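Local coordinates for DUF5063 domain-containing protein (Bacteroides fragilis, PDB 3NRH) that is of unknown function and folds as a predominantly alpha-helical DUF5063 domain, with two chains in its assembly, at residues Ala25-Ala30 and Ile81-Ile86; Met33-Phe38 and Ala88-Tyr93. All coordinates share one frame; numbering follows the deposited sequence.

How the contacts relate
The two contacts are neighbours on the same side of the DUF5063 domain, their centres 10 Å apart. Along the chain their segments alternate: Ala25-Ala30 comes first, then Met33-Phe38, Ile81-Ile86 and Ala88-Tyr93. Contact 1 joins the end of helix 11-28 to helix 73-87, while contact 2 joins the start of helix 35-54 to the turn leading from helix 73-87 into strand 92-94. Arg35 NE, 3.1 Å from Ile86 O in a probable hydrogen bond, links them directly, and the Phe26 and Phe38 rings pack between them. The residues on both sides of the 28-35 connection thus meet the end of helix 73-87 and the turn after it, buried apolar packing in contact 1 giving way to surface charges in contact 2.

Contact 1 of 2, residues Ala25-Ala30 and Ile81-Ile86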
loop_
_atom_site.group_PDB
_atom_site.type_symbol
_atom_site.label_atom_id
_atom_site.label_comp_id
_atom_site.label_asym_id
_atom_site.label_seq_id
_atom_site.Cartn_x
_atom_site.Cartn_y
_atom_site.Cartn_z
ATOM N N ALA A 25 6.577 -9.263 -14.123
ATOM C CA ALA A 25 6.494 -8.942 -15.547
ATOM C C ALA A 25 6.646 -7.443 -15.786
ATOM O O ALA A 25 7.302 -7.021 -16.741
ATOM C CB ALA A 25 5.166 -9.435 -16.121
ATOM N N PHE A 26 6.037 -6.639 -14.918
ATOM C CA PHE A 26 6.120 -5.190 -15.047
ATOM C C PHE A 26 7.563 -4.698 -14.962
ATOM O O PHE A 26 8.010 -3.918 -15.800
ATOM C CB PHE A 26 5.299 -4.507 -13.951
ATOM C CG PHE A 26 5.291 -3.008 -14.055
ATOM C CD1 PHE A 26 4.623 -2.378 -15.098
ATOM C CD2 PHE A 26 5.979 -2.227 -13.130
ATOM C CE1 PHE A 26 4.640 -0.989 -15.223
ATOM C CE2 PHE A 26 6.003 -0.837 -13.248
ATOM C CZ PHE A 26 5.334 -0.221 -14.294
ATOM N N LEU A 27 8.288 -5.146 -13.941
ATOM C CA LEU A 27 9.674 -4.731 -13.769
ATOM C C LEU A 27 10.553 -5.244 -14.902
ATOM O O LEU A 27 11.479 -4.562 -15.337
ATOM C CB LEU A 27 10.225 -5.233 -12.434
ATOM C CG LEU A 27 9.552 -4.704 -11.169
ATOM C CD1 LEU A 27 10.343 -5.191 -9.953
ATOM C CD2 LEU A 27 9.489 -3.177 -11.203
ATOM N N GLU A 28 10.254 -6.446 -15.383
ATOM C CA GLU A 28 11.028 -7.037 -16.467
ATOM C C GLU A 28 10.855 -6.287 -17.789
ATOM O O GLU A 28 11.711 -6.358 -18.665
ATOM C CB GLU A 28 10.633 -8.507 -16.636
ATOM C CG GLU A 28 11.145 -9.404 -15.506
ATOM C CD GLU A 28 10.392 -10.718 -15.402
ATOM O OE1 GLU A 28 9.483 -10.966 -16.226
ATOM O OE2 GLU A 28 10.708 -11.509 -14.487
ATOM N N ARG A 29 9.748 -5.565 -17.925
ATOM C CA ARG A 29 9.468 -4.811 -19.143
ATOM C C ARG A 29 9.746 -3.317 -18.965
ATOM O O ARG A 29 9.304 -2.497 -19.769
ATOM C CB ARG A 29 8.005 -5.024 -19.544
ATOM C CG ARG A 29 7.647 -6.481 -19.837
ATOM C CD ARG A 29 6.146 -6.687 -19.858
ATOM N NE ARG A 29 5.489 -5.756 -20.772
ATOM C CZ ARG A 29 4.172 -5.613 -20.875
ATOM N NH1 ARG A 29 3.365 -6.344 -20.117
ATOM N NH2 ARG A 29 3.661 -4.737 -21.730
ATOM N N ALA A 30 10.496 -2.978 -17.921
ATOM C CA ALA A 30 10.827 -1.588 -17.598
ATOM C C ALA A 30 11.441 -0.759 -18.725
ATOM O O ALA A 30 11.097 0.413 -18.887
ATOM C CB ALA A 30 11.741 -1.548 -16.375
ATOM N N ILE A 81 20.055 -1.953 -12.598
ATOM C CA ILE A 81 20.573 -0.897 -13.452
ATOM C C ILE A 81 19.496 -0.307 -14.360
ATOM O O ILE A 81 19.440 0.909 -14.548
ATOM C CB ILE A 81 21.761 -1.410 -14.300
ATOM C CG1 ILE A 81 22.934 -1.745 -13.373
ATOM C CG2 ILE A 81 22.171 -0.358 -15.320
ATOM C CD1 ILE A 81 24.109 -2.407 -14.066
ATOM N N ASN A 82 18.638 -1.152 -14.923
ATOM C CA ASN A 82 17.578 -0.655 -15.794
ATOM C C ASN A 82 16.589 0.209 -15.020
ATOM O O ASN A 82 16.143 1.246 -15.507
ATOM C CB ASN A 82 16.834 -1.813 -16.467
ATOM C CG ASN A 82 17.714 -2.579 -17.433
ATOM O OD1 ASN A 82 18.522 -1.986 -18.150
ATOM N ND2 ASN A 82 17.556 -3.895 -17.469
ATOM N N LEU A 83 16.248 -0.219 -13.810
ATOM C CA LEU A 83 15.315 0.545 -12.997
ATOM C C LEU A 83 15.951 1.869 -12.603
ATOM O O LEU A 83 15.292 2.912 -12.597
ATOM C CB LEU A 83 14.920 -0.247 -11.746
ATOM C CG LEU A 83 14.204 -1.571 -12.046
ATOM C CD1 LEU A 83 13.795 -2.244 -10.747
ATOM C CD2 LEU A 83 12.978 -1.302 -12.917
ATOM N N ALA A 84 17.239 1.826 -12.281
ATOM C CA ALA A 84 17.955 3.033 -11.895
ATOM C C ALA A 84 17.957 4.032 -13.051
ATOM O O ALA A 84 17.821 5.233 -12.840
ATOM C CB ALA A 84 19.389 2.685 -11.477
ATOM N N SER A 85 18.098 3.533 -14.275
ATOM C CA SER A 85 18.112 4.398 -15.456
ATOM C C SER A 85 16.757 5.061 -15.701
ATOM O O SER A 85 16.689 6.223 -16.110
ATOM C CB SER A 85 18.522 3.602 -16.700
ATOM O OG SER A 85 19.833 3.083 -16.555
ATOM N N ILE A 86 15.680 4.324 -15.450
ATOM C CA ILE A 86 14.331 4.849 -15.635
ATOM C C ILE A 86 14.052 5.974 -14.648
ATOM O O ILE A 86 13.511 7.019 -15.018
ATOM C CB ILE A 86 13.255 3.748 -15.413
ATOM C CG1 ILE A 86 13.496 2.557 -16.343
ATOM C CG2 ILE A 86 11.863 4.326 -15.639
ATOM C CD1 ILE A 86 13.347 2.875 -17.817
#
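Ala30 and Leu83 meet where the last turn of helix 11-28 and the residues just after it pack on helix 73-87, a mainly apolar contact in the alpha-helical DUF5063 domain. The chain leaves helical geometry at Arg29, and Ala30, just beyond, points its methyl at the other helix. That CB lies 3.7 Å from Leu83 CD2, and the two backbones are at their nearest here, with 6.8 Å between Ala30 CA and Leu83 CA.

Leu83 reaches the partner with one branch of its isobutyl group. Its CA-CB bond runs alongside the interface; CG beside the backbone N (chi1 -62°), with CD1 anti to CA (chi2 -177°), leaves CD2 as the methyl turned to the alanine. The same methyl also faces Leu27 CD2, though more loosely, at 4.3 Å. It is thus shared between Leu27 and Ala30, which are joined by the Ala30 N to Leu27 O hydrogen bond. Leu27 continues onto Phe38 and Tyr120, and Leu83 onto Leu116, so that helices 35-54 and 112-131 also border the buried patch.

One turn further along helix 73-87, Ile86 adds a second contact to Ala30. Its CG2 branch is anti to the backbone N, whereas CG1 lies beside that N, and the bend at chi2 (-65°) brings its terminal methyl to the alanine. This methyl, CD1, ends on the backbone, 3.5 Å from Ala30 O.

Contact 2 of 2, residues Met33-Phe38 and Ala88-Tyr93; sequences MKRSTF and AEKDDY
Glu89 OE2 receives the guanidinium group of Arg35 and a bridging water at the protein surface. The direct bond runs from Arg35 NH2 to Glu89 OE2 over 3.2 Å and is part of a salt bridge, but it is bent, with an angle of 140° at the hydrogen. The oxygen is met on its syn side, somewhat out of the carboxylate plane. Since the two flat groups are turned 56° from each other, they do not form a coplanar pair with two matched bonds. The water adds a second route: it accepts from Arg35 NH2 and donates to Glu89 OE2, each over 2.9 Å, so the same two atoms are joined twice.

Arg35, in the first turn of its helix, extends toward the partner with CG anti to the backbone N (chi1 -176°), then bends at chi3. Its NE also probably donates to Ile86 O, near the end of helix 73-87, which holds the group at a second point. Ala88, which leaves that helix with positive phi, brings its CB 3.2 Å from Arg35 NH2. On the other terminal nitrogen, Lys90 CD lies 3.6 Å from Arg35 NH1, the two chains crossing at about a right angle. Lys90 NZ forms a long salt bridge with Glu89 OE1, completing a network in which one carboxylate probably offsets two nearby positive charges.

These residues connect the start of helix 35-54 to the 3-10 turn between helix 73-87 and strand 92-94. Beyond them Lys90 touches Val167 of helix 135-169, and Tyr93 lies in strand 92-94 and pairs by its backbone with Lys110 of the antiparallel strand 109-111.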
loop_
_atom_site.group_PDB
_atom_site.type_symbol
_atom_site.label_atom_id
_atom_site.label_comp_id
_atom_site.label_asym_id
_atom_site.label_seq_id
_atom_site.Cartn_x
_atom_site.Cartn_y
_atom_site.Cartn_z
HETATM N N MSE A 33 9.110 1.680 -21.368
HETATM C CA MSE A 33 8.172 2.704 -20.916
HETATM C C MSE A 33 8.830 3.956 -20.343
HETATM O O MSE A 33 10.026 3.973 -20.053
HETATM C CB MSE A 33 7.234 2.114 -19.868
HETATM C CG MSE A 33 7.938 1.692 -18.596
HETATM SE SE MSE A 33 6.730 0.841 -17.372
HETATM C CE MSE A 33 7.035 -1.003 -17.878
ATOM N N LYS A 34 8.019 4.995 -20.173
ATOM C CA LYS A 34 8.474 6.273 -19.640
ATOM C C LYS A 34 8.387 6.254 -18.115
ATOM O O LYS A 34 7.670 5.437 -17.538
ATOM C CB LYS A 34 7.599 7.405 -20.182
ATOM C CG LYS A 34 7.387 7.380 -21.694
ATOM C CD LYS A 34 8.693 7.520 -22.460
ATOM C CE LYS A 34 9.343 8.871 -22.218
ATOM N NZ LYS A 34 10.610 9.022 -22.986
ATOM N N ARG A 35 9.104 7.162 -17.466
ATOM C CA ARG A 35 9.095 7.219 -16.008
ATOM C C ARG A 35 7.709 7.470 -15.418
ATOM O O ARG A 35 7.359 6.887 -14.393
ATOM C CB ARG A 35 10.050 8.301 -15.505
ATOM C CG ARG A 35 10.166 8.351 -13.989
ATOM C CD ARG A 35 10.883 9.620 -13.547
ATOM N NE ARG A 35 12.218 9.714 -14.123
ATOM C CZ ARG A 35 12.953 10.822 -14.121
ATOM N NH1 ARG A 35 12.479 11.934 -13.574
ATOM N NH2 ARG A 35 14.161 10.819 -14.668
ATOM N N SER A 36 6.923 8.337 -16.050
ATOM C CA SER A 36 5.588 8.635 -15.538
ATOM C C SER A 36 4.737 7.372 -15.475
ATOM O O SER A 36 4.068 7.111 -14.473
ATOM C CB SER A 36 4.896 9.692 -16.407
ATOM O OG SER A 36 4.803 9.277 -17.761
ATOM N N THR A 37 4.776 6.585 -16.543
ATOM C CA THR A 37 4.011 5.346 -16.607
ATOM C C THR A 37 4.534 4.345 -15.581
ATOM O O THR A 37 3.757 3.641 -14.932
ATOM C CB THR A 37 4.093 4.723 -18.011
ATOM O OG1 THR A 37 3.639 5.678 -18.977
ATOM C CG2 THR A 37 3.218 3.482 -18.093
ATOM N N PHE A 38 5.855 4.286 -15.439
ATOM C CA PHE A 38 6.482 3.378 -14.488
ATOM C C PHE A 38 6.046 3.700 -13.061
ATOM O O PHE A 38 5.616 2.820 -12.313
ATOM C CB PHE A 38 8.007 3.481 -14.569
ATOM C CG PHE A 38 8.715 2.597 -13.589
ATOM C CD1 PHE A 38 8.799 1.226 -13.805
ATOM C CD2 PHE A 38 9.257 3.125 -12.424
ATOM C CE1 PHE A 38 9.412 0.392 -12.872
ATOM C CE2 PHE A 38 9.872 2.300 -11.483
ATOM C CZ PHE A 38 9.949 0.931 -11.709
ATOM N N ALA A 88 16.395 7.677 -12.809
ATOM C CA ALA A 88 17.430 8.714 -12.885
ATOM C C ALA A 88 17.644 9.360 -11.518
ATOM O O ALA A 88 17.757 8.665 -10.524
ATOM C CB ALA A 88 17.039 9.770 -13.911
ATOM N N GLU A 89 17.700 10.689 -11.458
ATOM C CA GLU A 89 17.872 11.393 -10.178
ATOM C C GLU A 89 16.782 11.088 -9.135
ATOM O O GLU A 89 16.964 11.367 -7.950
ATOM C CB GLU A 89 17.984 12.920 -10.413
ATOM C CG GLU A 89 17.664 13.414 -11.829
ATOM C CD GLU A 89 16.170 13.592 -12.098
ATOM O OE1 GLU A 89 15.472 14.215 -11.257
ATOM O OE2 GLU A 89 15.705 13.119 -13.164
ATOM N N LYS A 90 15.662 10.517 -9.583
ATOM C CA LYS A 90 14.521 10.139 -8.717
ATOM C C LYS A 90 14.761 8.861 -7.924
ATOM O O LYS A 90 14.006 8.519 -7.013
ATOM C CB LYS A 90 13.280 9.870 -9.568
ATOM C CG LYS A 90 12.138 10.793 -9.346
ATOM C CD LYS A 90 12.453 12.123 -9.972
ATOM C CE LYS A 90 12.550 13.296 -8.994
ATOM N NZ LYS A 90 12.175 14.500 -9.791
ATOM N N ASP A 91 15.782 8.126 -8.329
ATOM C CA ASP A 91 16.063 6.857 -7.691
ATOM C C ASP A 91 16.481 6.964 -6.234
ATOM O O ASP A 91 16.135 6.113 -5.405
ATOM C CB ASP A 91 17.137 6.121 -8.487
ATOM C CG ASP A 91 17.160 4.656 -8.179
ATOM O OD1 ASP A 91 16.060 4.099 -7.981
ATOM O OD2 ASP A 91 18.259 4.071 -8.148
ATOM N N ASP A 92 17.219 8.019 -5.921
ATOM C CA ASP A 92 17.704 8.216 -4.571
ATOM C C ASP A 92 16.726 8.939 -3.658
ATOM O O ASP A 92 16.046 9.882 -4.065
ATOM C CB ASP A 92 19.032 8.980 -4.607
ATOM C CG ASP A 92 20.129 8.204 -5.315
ATOM O OD1 ASP A 92 19.997 7.957 -6.533
ATOM O OD2 ASP A 92 21.121 7.837 -4.652
ATOM N N TYR A 93 16.650 8.472 -2.420
ATOM C CA TYR A 93 15.793 9.097 -1.432
ATOM C C TYR A 93 16.386 8.898 -0.049
ATOM O O TYR A 93 17.051 7.898 0.218
ATOM C CB TYR A 93 14.370 8.528 -1.477
ATOM C CG TYR A 93 14.222 7.096 -1.014
ATOM C CD1 TYR A 93 14.522 6.031 -1.863
ATOM C CD2 TYR A 93 13.738 6.805 0.262
ATOM C CE1 TYR A 93 14.332 4.714 -1.456
ATOM C CE2 TYR A 93 13.547 5.492 0.679
ATOM C CZ TYR A 93 13.842 4.451 -0.187
ATOM O OH TYR A 93 13.625 3.151 0.203
HETATM O O HOH W 1 15.435 12.969 -16.044
#